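Local coordinates for FHA domain-containing protein DDL (Arabidopsis thaliana, PDB 3VPY) that probably recognises phosphothreonine sites, such as those of Dicer-like 1, through the cleft of its forkhead-associated (FHA) domain, at residues 22-27 against 121-126; 94-99 against 117-122; 43-48 against 58-63; 2-7 against 37-42. All coordinates share one frame; numbering follows the deposited sequence.

The four contacts fall on both sheets of the FHA sandwich and on its loops. Interactions 1 and 2 lie in the same antiparallel sheet, centres about 11 Å apart. They share Asn121 and Ser122, and Tyr126 O probably bonds to Ile117 N at 2.7 Å. Interaction 3 joins two loops, its centre about 13 Å from that of interaction 2. Together they bring Arg44, Ser59 and Asn94 to one end of the sandwich, where FHA domains bind phosphothreonine; the same role is probable here. Interaction 4, on strand 39-43, is centred about 12 Å from the centre of interaction 3. Phe42 meets Phe119 of interaction 2 across the core. Interactions 1 and 4 are farthest apart, about 23 Å between centres.

Interaction 1 (22-27 against 121-126); sequences FKDGEP and NSSREY
Phe22 and Glu125 form an antiparallel hydrogen-bonded pair that joins strand 18-23 to strand 124-129. Phe22 N gives to Glu125 O at 2.8 Å, and Glu125 N returns to Phe22 O at 3.2 Å. Lys23 to Glu26 form a type I' beta turn between strands 18-23 and 26-33, and its Asp24 N bonds to Ser123 O at 3.1 Å. That carbonyl is gripped a second time by water 2, which also accepts from Gly25 N at 2.8 Å and gives to Glu125 OE1. Water 1 is hydrogen-bonded to Ser123 OG and takes a weak bond from Asp24 N. On the other segment, Arg124 N bonds to Ser122 OG at 3.0 Å, an ST turn leading into the strand. Packing follows. The Phe22 ring presents its edge to Glu125 O, with CD2 3.5 Å from that oxygen. Lys23 and Arg124 form the next pair, and their side chains lie side by side and point the same way. Lys23 CG is anti to the backbone N (chi1 171°) and the chain stays extended, which takes NZ to within 3.6 Å of Arg124 NH2. An alanine in place of Arg124 would remove the chain beside Lys23 CD and NZ and would probably leave Lys23 freer to turn. The contact depends mainly on backbone bonds and water, and the like charges are probably tolerated because they sit at the surface.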
# COMPACT_ATOMS: atom_id res chain seq x y z
N PHE A 22 -6.69 -3.85 -11.67
CA PHE A 22 -6.85 -3.96 -13.12
C PHE A 22 -6.49 -5.38 -13.51
O PHE A 22 -5.52 -5.95 -12.99
CB PHE A 22 -5.98 -2.94 -13.85
CG PHE A 22 -6.33 -1.53 -13.52
CD1 PHE A 22 -7.24 -0.83 -14.30
CD2 PHE A 22 -5.82 -0.93 -12.37
CE1 PHE A 22 -7.58 0.49 -13.98
CE2 PHE A 22 -6.18 0.37 -12.04
CZ PHE A 22 -7.05 1.08 -12.86
N LYS A 23 -7.29 -5.95 -14.40
CA LYS A 23 -7.02 -7.25 -15.00
C LYS A 23 -6.92 -6.99 -16.49
O LYS A 23 -7.91 -6.58 -17.11
CB LYS A 23 -8.18 -8.20 -14.66
CG LYS A 23 -8.20 -9.54 -15.35
CD LYS A 23 -9.31 -10.37 -14.71
CE LYS A 23 -9.29 -11.82 -15.17
NZ LYS A 23 -10.13 -12.66 -14.25
N ASP A 24 -5.73 -7.22 -17.06
CA ASP A 24 -5.46 -6.91 -18.46
C ASP A 24 -5.89 -5.48 -18.80
O ASP A 24 -6.49 -5.24 -19.86
CB ASP A 24 -6.16 -7.94 -19.38
CG ASP A 24 -5.67 -9.36 -19.17
OD1 ASP A 24 -4.44 -9.56 -19.13
OD2 ASP A 24 -6.51 -10.29 -19.03
N GLY A 25 -5.62 -4.55 -17.89
CA GLY A 25 -5.86 -3.13 -18.15
C GLY A 25 -7.27 -2.63 -17.94
O GLY A 25 -7.54 -1.44 -18.12
N GLU A 26 -8.18 -3.52 -17.53
CA GLU A 26 -9.55 -3.10 -17.22
C GLU A 26 -9.91 -3.28 -15.75
O GLU A 26 -9.44 -4.22 -15.10
CB GLU A 26 -10.55 -3.80 -18.12
CG GLU A 26 -10.27 -3.60 -19.61
CD GLU A 26 -10.67 -2.23 -20.15
OE1 GLU A 26 -10.92 -1.31 -19.36
OE2 GLU A 26 -10.75 -2.09 -21.38
N PRO A 27 -10.74 -2.37 -15.22
CA PRO A 27 -11.04 -2.35 -13.79
C PRO A 27 -11.92 -3.51 -13.32
O PRO A 27 -12.85 -3.94 -14.03
CB PRO A 27 -11.79 -1.03 -13.61
CG PRO A 27 -12.40 -0.77 -14.95
CD PRO A 27 -11.39 -1.24 -15.93
N ASN A 121 5.72 -10.22 -13.13
CA ASN A 121 5.33 -10.00 -14.52
C ASN A 121 3.83 -10.20 -14.72
O ASN A 121 3.37 -10.60 -15.81
CB ASN A 121 6.14 -10.94 -15.41
CG ASN A 121 7.63 -10.79 -15.20
OD1 ASN A 121 8.36 -11.78 -15.04
ND2 ASN A 121 8.10 -9.54 -15.18
N SER A 122 3.09 -9.91 -13.65
CA SER A 122 1.66 -10.12 -13.62
C SER A 122 0.95 -9.28 -14.69
O SER A 122 1.42 -8.20 -15.06
CB SER A 122 1.10 -9.83 -12.22
OG SER A 122 -0.30 -10.04 -12.21
N SER A 123 -0.16 -9.82 -15.18
CA SER A 123 -1.11 -9.14 -16.06
C SER A 123 -2.05 -8.21 -15.26
O SER A 123 -2.88 -7.49 -15.84
CB SER A 123 -1.93 -10.18 -16.83
OG SER A 123 -2.47 -11.16 -15.95
N ARG A 124 -1.92 -8.25 -13.94
CA ARG A 124 -2.71 -7.37 -13.06
C ARG A 124 -1.89 -6.19 -12.56
O ARG A 124 -0.66 -6.27 -12.48
CB ARG A 124 -3.24 -8.14 -11.86
CG ARG A 124 -4.21 -9.18 -12.22
CD ARG A 124 -5.05 -9.57 -11.05
NE ARG A 124 -6.03 -10.50 -11.56
CZ ARG A 124 -7.20 -10.74 -10.99
NH1 ARG A 124 -7.54 -10.12 -9.87
NH2 ARG A 124 -8.01 -11.61 -11.57
N GLU A 125 -2.57 -5.10 -12.23
CA GLU A 125 -1.90 -3.93 -11.67
C GLU A 125 -2.86 -3.31 -10.69
O GLU A 125 -4.06 -3.55 -10.75
CB GLU A 125 -1.58 -2.90 -12.74
CG GLU A 125 -0.65 -3.35 -13.82
CD GLU A 125 -0.63 -2.33 -14.91
OE1 GLU A 125 -1.37 -2.52 -15.90
OE2 GLU A 125 0.09 -1.32 -14.73
N TYR A 126 -2.32 -2.49 -9.80
CA TYR A 126 -3.11 -1.90 -8.73
C TYR A 126 -2.83 -0.41 -8.63
O TYR A 126 -1.69 0.02 -8.84
CB TYR A 126 -2.78 -2.57 -7.38
CG TYR A 126 -2.90 -4.07 -7.39
CD1 TYR A 126 -4.06 -4.68 -6.92
CD2 TYR A 126 -1.87 -4.87 -7.91
CE1 TYR A 126 -4.18 -6.06 -6.93
CE2 TYR A 126 -1.98 -6.25 -7.93
CZ TYR A 126 -3.15 -6.85 -7.44
OH TYR A 126 -3.29 -8.21 -7.46
O HOH W 1 -4.86 -9.84 -15.72
O HOH W 2 -3.74 -4.77 -15.84

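Interaction 2 (94-99 against 117-122); sequences NKTYIN and IKFGNS
Tyr97 and Lys118 carry the backbone bonds between strand 96-98 and residues 117-119, which run antiparallel with their directions 166° apart. Tyr97 N gives to Lys118 O at 2.8 Å, and Lys118 N gives to Tyr97 O at 3.0 Å. Gly120 N continues the ladder to Lys95 O, although the place of that oxygen is less sure. Weaker CA-H...O contacts support it: Gly120 CA lies 3.2 Å from Asn94 O. Gly120 has positive phi in a type II' turn, and a CB there would press on Asn94 CB. Water 3 bridges the two loops. It gives to Asn94 O at 2.7 Å, accepts from Asn121 ND2 and bonds to Tyr97 OH in the plane of the ring. On the face opposite Tyr97 and Lys118, Thr96 and Phe119 point the same way, side by side, and Thr96 CG2 touches Phe119 CE1 at 3.9 Å. Thr96 OG1 stands at the edge of that ring, but its main partner is Asp89. Ile87 covers Thr96, Ile117 and Phe119 from the other sheet. The face with Thr96, Ile117 and Phe119 is the inner one of the FHA beta sandwich, and Asn94 sits in the loop that in FHA domains usually contacts the phosphopeptide.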
# COMPACT_ATOMS: atom_id res chain seq x y z
N ASN A 94 10.89 -12.06 -9.13
CA ASN A 94 10.44 -11.23 -10.25
C ASN A 94 10.09 -9.79 -9.88
O ASN A 94 9.64 -9.03 -10.73
CB ASN A 94 9.30 -11.97 -10.99
CG ASN A 94 9.82 -13.25 -11.61
OD1 ASN A 94 9.21 -14.33 -11.52
ND2 ASN A 94 10.99 -13.14 -12.20
N LYS A 95 10.33 -9.43 -8.62
CA LYS A 95 10.35 -8.02 -8.19
C LYS A 95 8.98 -7.40 -7.94
O LYS A 95 7.93 -7.97 -8.31
CB LYS A 95 11.16 -7.14 -9.16
CG LYS A 95 12.57 -7.68 -9.51
CD LYS A 95 13.40 -6.64 -10.20
CE LYS A 95 14.72 -7.21 -10.74
NZ LYS A 95 15.22 -6.37 -11.85
N THR A 96 8.99 -6.24 -7.29
CA THR A 96 7.79 -5.44 -7.10
C THR A 96 8.09 -4.08 -7.70
O THR A 96 9.16 -3.53 -7.45
CB THR A 96 7.47 -5.28 -5.60
OG1 THR A 96 7.11 -6.56 -5.07
CG2 THR A 96 6.29 -4.30 -5.37
N TYR A 97 7.13 -3.55 -8.47
CA TYR A 97 7.30 -2.28 -9.21
C TYR A 97 6.34 -1.22 -8.70
O TYR A 97 5.16 -1.49 -8.51
CB TYR A 97 7.02 -2.49 -10.70
CG TYR A 97 7.95 -3.46 -11.36
CD1 TYR A 97 9.06 -3.01 -12.07
CD2 TYR A 97 7.73 -4.84 -11.29
CE1 TYR A 97 9.93 -3.89 -12.68
CE2 TYR A 97 8.61 -5.74 -11.91
CZ TYR A 97 9.71 -5.26 -12.61
OH TYR A 97 10.57 -6.13 -13.24
N ILE A 98 6.87 -0.02 -8.44
CA ILE A 98 6.03 1.12 -8.11
C ILE A 98 6.22 2.09 -9.26
O ILE A 98 7.35 2.49 -9.57
CB ILE A 98 6.47 1.84 -6.82
CG1 ILE A 98 6.53 0.91 -5.62
CG2 ILE A 98 5.56 3.04 -6.50
CD1 ILE A 98 7.23 1.63 -4.42
N ASN A 99 5.13 2.46 -9.91
CA ASN A 99 5.23 3.37 -11.06
C ASN A 99 6.29 2.92 -12.08
O ASN A 99 7.14 3.70 -12.55
CB ASN A 99 5.46 4.81 -10.56
CG ASN A 99 4.35 5.27 -9.61
OD1 ASN A 99 3.18 4.99 -9.85
ND2 ASN A 99 4.71 5.92 -8.53
N ILE A 117 1.05 -0.10 -8.71
CA ILE A 117 1.84 -1.19 -8.18
C ILE A 117 1.65 -2.42 -9.05
O ILE A 117 0.52 -2.74 -9.45
CB ILE A 117 1.38 -1.51 -6.75
CG1 ILE A 117 1.52 -0.25 -5.89
CG2 ILE A 117 2.18 -2.66 -6.18
CD1 ILE A 117 0.83 -0.36 -4.55
N LYS A 118 2.75 -3.12 -9.31
CA LYS A 118 2.70 -4.37 -10.08
C LYS A 118 3.64 -5.36 -9.44
O LYS A 118 4.76 -5.00 -9.07
CB LYS A 118 3.13 -4.14 -11.52
CG LYS A 118 3.07 -5.37 -12.42
CD LYS A 118 3.78 -5.08 -13.72
CE LYS A 118 3.53 -6.13 -14.76
NZ LYS A 118 3.56 -5.50 -16.13
N PHE A 119 3.20 -6.62 -9.35
CA PHE A 119 4.02 -7.67 -8.76
C PHE A 119 4.50 -8.57 -9.88
O PHE A 119 3.70 -9.07 -10.68
CB PHE A 119 3.22 -8.45 -7.69
CG PHE A 119 2.64 -7.57 -6.62
CD1 PHE A 119 3.48 -6.97 -5.66
CD2 PHE A 119 1.27 -7.33 -6.55
CE1 PHE A 119 2.95 -6.13 -4.64
CE2 PHE A 119 0.72 -6.50 -5.55
CZ PHE A 119 1.58 -5.89 -4.59
N GLY A 120 5.81 -8.80 -9.91
CA GLY A 120 6.45 -9.62 -10.91
C GLY A 120 6.11 -9.23 -12.33
O GLY A 120 6.16 -8.05 -12.68
N ASN A 121 5.72 -10.22 -13.13
CA ASN A 121 5.33 -10.00 -14.52
C ASN A 121 3.83 -10.20 -14.72
O ASN A 121 3.37 -10.60 -15.81
CB ASN A 121 6.14 -10.94 -15.41
CG ASN A 121 7.63 -10.79 -15.20
OD1 ASN A 121 8.36 -11.78 -15.04
ND2 ASN A 121 8.10 -9.54 -15.18
N SER A 122 3.09 -9.91 -13.65
CA SER A 122 1.66 -10.12 -13.62
C SER A 122 0.95 -9.28 -14.69
O SER A 122 1.42 -8.20 -15.06
CB SER A 122 1.10 -9.83 -12.22
OG SER A 122 -0.30 -10.04 -12.21
O HOH W 3 10.05 -8.77 -13.42

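Interaction 3 (43-48 against 58-63); sequences GRERRI and CSKQHA
Arg44 reaches across to Cys58 and Ser59, joining two loops that in FHA domains form the phosphothreonine cleft. Arg44 and Ser59 probably bind phosphate, as their counterparts do in relatives, while the signature residues Gly43 and His62 are structural. The Arg44 chain bends about the CG-CD bond (chi3 71°), which turns NE out of the extended line. Its guanidinium meets Cys58 O edge-on, NH1 giving a nearly coplanar bond of 2.9 Å. The backbone adds Arg44 N to Ser59 O, 2.9 Å, and Glu45 N to a lone pair of Lys60 O, 3.1 Å. An alanine at Arg44 would probably leave Cys58 O without NH1 and Lys60 CG without its neighbour. Lys60 crosses Arg44 and Glu45 at a slant, its CG 3.9 Å from Arg44 NH2. Glu45 is extended, and OE1 comes to 3.3 Å from Lys60 CE. Glu45 OE1 and Lys60 NZ stay 4.4 Å apart, beyond a salt bridge, and may attract each other weakly. Gly43 packs on the other loop, where a CB would clash with Lys60 O. Ile48 and Gln61 cross at about a right angle. The Gln61 amide is bonded to Thr1 and Leu3, and its CD rests 3.4 Å from Ile48 CD1.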
# COMPACT_ATOMS: atom_id res chain seq x y z
N GLY A 43 0.63 -12.24 -2.13
CA GLY A 43 1.39 -13.41 -2.54
C GLY A 43 0.55 -14.47 -3.20
O GLY A 43 -0.68 -14.41 -3.18
N ARG A 44 1.25 -15.42 -3.82
CA ARG A 44 0.57 -16.50 -4.55
C ARG A 44 -0.04 -17.55 -3.62
O ARG A 44 -0.96 -18.28 -4.02
CB ARG A 44 1.55 -17.13 -5.54
CG ARG A 44 0.91 -17.59 -6.87
CD ARG A 44 1.93 -18.31 -7.76
NE ARG A 44 2.25 -19.63 -7.17
CZ ARG A 44 3.37 -19.92 -6.51
NH1 ARG A 44 4.36 -19.03 -6.39
NH2 ARG A 44 3.52 -21.13 -5.99
N GLU A 45 0.46 -17.63 -2.39
CA GLU A 45 -0.02 -18.65 -1.44
C GLU A 45 -1.33 -18.22 -0.77
O GLU A 45 -1.33 -17.43 0.16
CB GLU A 45 1.06 -18.97 -0.40
CG GLU A 45 0.67 -20.07 0.58
CD GLU A 45 1.83 -20.54 1.43
OE1 GLU A 45 2.98 -20.09 1.20
OE2 GLU A 45 1.60 -21.36 2.35
N ARG A 46 -2.44 -18.75 -1.26
CA ARG A 46 -3.77 -18.33 -0.80
C ARG A 46 -4.03 -18.62 0.68
O ARG A 46 -4.85 -17.93 1.30
CB ARG A 46 -4.88 -18.90 -1.71
CG ARG A 46 -4.84 -18.29 -3.10
CD ARG A 46 -6.08 -18.62 -3.92
NE ARG A 46 -6.33 -17.59 -4.92
CZ ARG A 46 -7.29 -16.66 -4.84
NH1 ARG A 46 -8.12 -16.63 -3.81
NH2 ARG A 46 -7.41 -15.77 -5.81
N ARG A 47 -3.30 -19.59 1.25
CA ARG A 47 -3.46 -19.95 2.66
C ARG A 47 -3.07 -18.81 3.60
O ARG A 47 -3.61 -18.70 4.71
CB ARG A 47 -2.64 -21.23 2.97
CG ARG A 47 -2.83 -21.82 4.39
CD ARG A 47 -2.48 -23.33 4.41
NE ARG A 47 -2.16 -23.81 5.76
CZ ARG A 47 -1.59 -24.98 6.05
NH1 ARG A 47 -1.28 -25.85 5.09
NH2 ARG A 47 -1.34 -25.30 7.32
N ILE A 48 -2.14 -17.95 3.17
CA ILE A 48 -1.67 -16.88 4.06
C ILE A 48 -1.78 -15.46 3.49
O ILE A 48 -1.86 -14.50 4.23
CB ILE A 48 -0.25 -17.14 4.61
CG1 ILE A 48 0.67 -17.55 3.47
CG2 ILE A 48 -0.32 -18.17 5.76
CD1 ILE A 48 2.13 -17.54 3.83
N CYS A 58 4.52 -14.63 -9.70
CA CYS A 58 4.54 -14.10 -8.32
C CYS A 58 5.01 -15.11 -7.29
O CYS A 58 4.73 -16.30 -7.40
CB CYS A 58 3.15 -13.63 -7.93
SG CYS A 58 2.62 -12.19 -8.91
N SER A 59 5.71 -14.63 -6.27
CA SER A 59 6.23 -15.52 -5.22
C SER A 59 5.12 -15.85 -4.21
O SER A 59 4.10 -15.14 -4.15
CB SER A 59 7.41 -14.84 -4.52
OG SER A 59 8.44 -14.48 -5.46
N LYS A 60 5.30 -16.93 -3.45
CA LYS A 60 4.32 -17.36 -2.45
C LYS A 60 3.96 -16.25 -1.46
O LYS A 60 2.79 -15.99 -1.15
CB LYS A 60 4.86 -18.58 -1.71
CG LYS A 60 4.83 -19.87 -2.54
CD LYS A 60 5.56 -20.98 -1.82
CE LYS A 60 4.59 -21.88 -1.10
NZ LYS A 60 5.25 -23.19 -0.86
N GLN A 61 5.01 -15.58 -0.97
CA GLN A 61 4.90 -14.35 -0.19
C GLN A 61 5.76 -13.30 -0.88
O GLN A 61 7.01 -13.36 -0.86
CB GLN A 61 5.38 -14.59 1.25
CG GLN A 61 4.60 -15.67 2.01
CD GLN A 61 5.06 -15.82 3.45
OE1 GLN A 61 5.21 -14.83 4.16
NE2 GLN A 61 5.24 -17.06 3.90
N HIS A 62 5.10 -12.34 -1.52
CA HIS A 62 5.75 -11.50 -2.51
C HIS A 62 6.11 -10.15 -1.93
O HIS A 62 7.25 -9.72 -2.02
CB HIS A 62 4.84 -11.31 -3.72
CG HIS A 62 5.56 -10.93 -4.97
ND1 HIS A 62 6.05 -9.67 -5.23
CD2 HIS A 62 5.87 -11.67 -6.06
CE1 HIS A 62 6.62 -9.65 -6.42
NE2 HIS A 62 6.52 -10.86 -6.94
N ALA A 63 5.13 -9.47 -1.34
CA ALA A 63 5.33 -8.10 -0.85
C ALA A 63 4.33 -7.85 0.27
O ALA A 63 3.28 -8.51 0.33
CB ALA A 63 5.12 -7.10 -1.95

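Interaction 4 (2-7 against 37-42); sequences LLFNEP and QSCYLF
The N-terminal residues of the chain lie over strand 39-43 of the mixed sheet, and Phe4 and Glu6 make most of the contact with Ser38, Cys39 and Leu41. The two segments run in roughly opposite directions, 153° apart, and no backbone bond joins them. The polar link is Ser38 OG giving to Glu6 OE1 at 2.6 Å, on the syn lone pair of the carboxylate. Gln66 NE2 of strand 63-73 also bonds to this oxygen, so two donors grip it and would be expected to stabilise its charge. The Glu6 chain is extended beyond CG, and OE1 also lies 3.4 Å from Cys39 CB. Cys39 SG is anti to the backbone N (chi1 -176°) and approaches the Phe4 ring in a sulfur-aromatic contact. It stands 4.4 Å from the ring centroid and 54° off the normal, with Phe4 CE1 the nearest ring atom at 3.4 Å. On another part of the ring, Phe4 CE2 touches Leu41 CD1 at 3.7 Å, the side chains crossing at a slant. Leu2 CD2 adds a looser contact to Leu41 CD2 at 4.4 Å. Leu90 packs against both Phe4 and Leu41. Cys39 and Leu41 point toward the N-terminal segment, Tyr40 points away from it, and Phe42 meets Phe119 of the second sheet. The alternation is that of a beta-sandwich strand, here in the FHA fold, with the N-terminal segment covering the outer face.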
# COMPACT_ATOMS: atom_id res chain seq x y z
N LEU A 2 5.67 -17.09 8.09
CA LEU A 2 5.55 -15.73 7.53
C LEU A 2 6.94 -15.17 7.35
O LEU A 2 7.80 -15.34 8.21
CB LEU A 2 4.75 -14.79 8.44
CG LEU A 2 3.26 -14.99 8.67
CD1 LEU A 2 2.69 -13.80 9.41
CD2 LEU A 2 2.53 -15.20 7.34
N LEU A 3 7.17 -14.51 6.22
CA LEU A 3 8.50 -14.01 5.85
C LEU A 3 8.70 -12.53 6.20
O LEU A 3 9.62 -11.89 5.70
CB LEU A 3 8.75 -14.23 4.35
CG LEU A 3 8.80 -15.68 3.86
CD1 LEU A 3 9.02 -15.69 2.35
CD2 LEU A 3 9.88 -16.51 4.58
N PHE A 4 7.83 -12.00 7.05
CA PHE A 4 7.98 -10.62 7.48
C PHE A 4 7.47 -10.47 8.90
O PHE A 4 6.63 -11.25 9.35
CB PHE A 4 7.19 -9.69 6.54
CG PHE A 4 5.71 -9.87 6.65
CD1 PHE A 4 4.95 -9.04 7.46
CD2 PHE A 4 5.07 -10.91 5.96
CE1 PHE A 4 3.58 -9.22 7.57
CE2 PHE A 4 3.69 -11.10 6.08
CZ PHE A 4 2.95 -10.25 6.87
N ASN A 5 8.00 -9.46 9.58
CA ASN A 5 7.50 -9.01 10.87
C ASN A 5 6.92 -7.62 10.70
O ASN A 5 7.38 -6.85 9.86
CB ASN A 5 8.64 -8.94 11.87
CG ASN A 5 8.91 -10.27 12.53
OD1 ASN A 5 8.04 -10.81 13.23
ND2 ASN A 5 10.10 -10.80 12.32
N GLU A 6 5.91 -7.29 11.49
CA GLU A 6 5.47 -5.90 11.61
C GLU A 6 6.38 -5.14 12.59
O GLU A 6 6.76 -5.68 13.64
CB GLU A 6 4.02 -5.82 12.08
CG GLU A 6 3.02 -6.33 11.11
CD GLU A 6 1.64 -5.87 11.46
OE1 GLU A 6 1.28 -4.71 11.13
OE2 GLU A 6 0.91 -6.66 12.08
N PRO A 7 6.73 -3.90 12.25
CA PRO A 7 7.63 -3.15 13.12
C PRO A 7 6.88 -2.55 14.33
O PRO A 7 5.65 -2.50 14.31
CB PRO A 7 8.16 -2.05 12.19
CG PRO A 7 7.04 -1.78 11.28
CD PRO A 7 6.35 -3.11 11.06
N GLN A 37 -6.59 -3.22 8.42
CA GLN A 37 -5.54 -3.81 9.24
C GLN A 37 -4.24 -3.07 9.01
O GLN A 37 -4.14 -2.26 8.11
CB GLN A 37 -5.37 -5.30 8.95
CG GLN A 37 -5.15 -5.64 7.53
CD GLN A 37 -5.54 -7.09 7.19
OE1 GLN A 37 -6.71 -7.48 7.28
NE2 GLN A 37 -4.57 -7.86 6.78
N SER A 38 -3.25 -3.36 9.86
CA SER A 38 -2.01 -2.60 9.81
C SER A 38 -1.03 -3.13 8.78
O SER A 38 -0.05 -2.45 8.44
CB SER A 38 -1.36 -2.56 11.21
OG SER A 38 -1.12 -3.88 11.67
N CYS A 39 -1.28 -4.33 8.27
CA CYS A 39 -0.43 -4.93 7.25
C CYS A 39 -1.22 -5.83 6.30
O CYS A 39 -2.11 -6.59 6.72
CB CYS A 39 0.72 -5.68 7.92
SG CYS A 39 1.92 -6.37 6.81
N TYR A 40 -0.91 -5.70 5.02
CA TYR A 40 -1.49 -6.56 3.98
C TYR A 40 -0.42 -7.34 3.24
O TYR A 40 0.46 -6.75 2.60
CB TYR A 40 -2.32 -5.74 2.98
CG TYR A 40 -3.62 -5.21 3.55
CD1 TYR A 40 -4.80 -5.92 3.42
CD2 TYR A 40 -3.65 -3.99 4.24
CE1 TYR A 40 -6.01 -5.43 3.96
CE2 TYR A 40 -4.84 -3.51 4.78
CZ TYR A 40 -6.02 -4.23 4.63
OH TYR A 40 -7.22 -3.76 5.15
N LEU A 41 -0.50 -8.66 3.32
CA LEU A 41 0.42 -9.54 2.60
C LEU A 41 -0.11 -9.88 1.22
O LEU A 41 -1.23 -10.34 1.08
CB LEU A 41 0.63 -10.84 3.40
CG LEU A 41 1.47 -11.92 2.72
CD1 LEU A 41 2.90 -11.42 2.43
CD2 LEU A 41 1.49 -13.17 3.57
N PHE A 42 0.73 -9.65 0.20
CA PHE A 42 0.43 -10.03 -1.18
C PHE A 42 1.27 -11.24 -1.54
O PHE A 42 2.48 -11.26 -1.33
CB PHE A 42 0.82 -8.90 -2.13
CG PHE A 42 0.02 -7.64 -1.92
CD1 PHE A 42 -1.03 -7.33 -2.79
CD2 PHE A 42 0.28 -6.79 -0.85
CE1 PHE A 42 -1.79 -6.17 -2.61
CE2 PHE A 42 -0.49 -5.62 -0.62
CZ PHE A 42 -1.52 -5.31 -1.51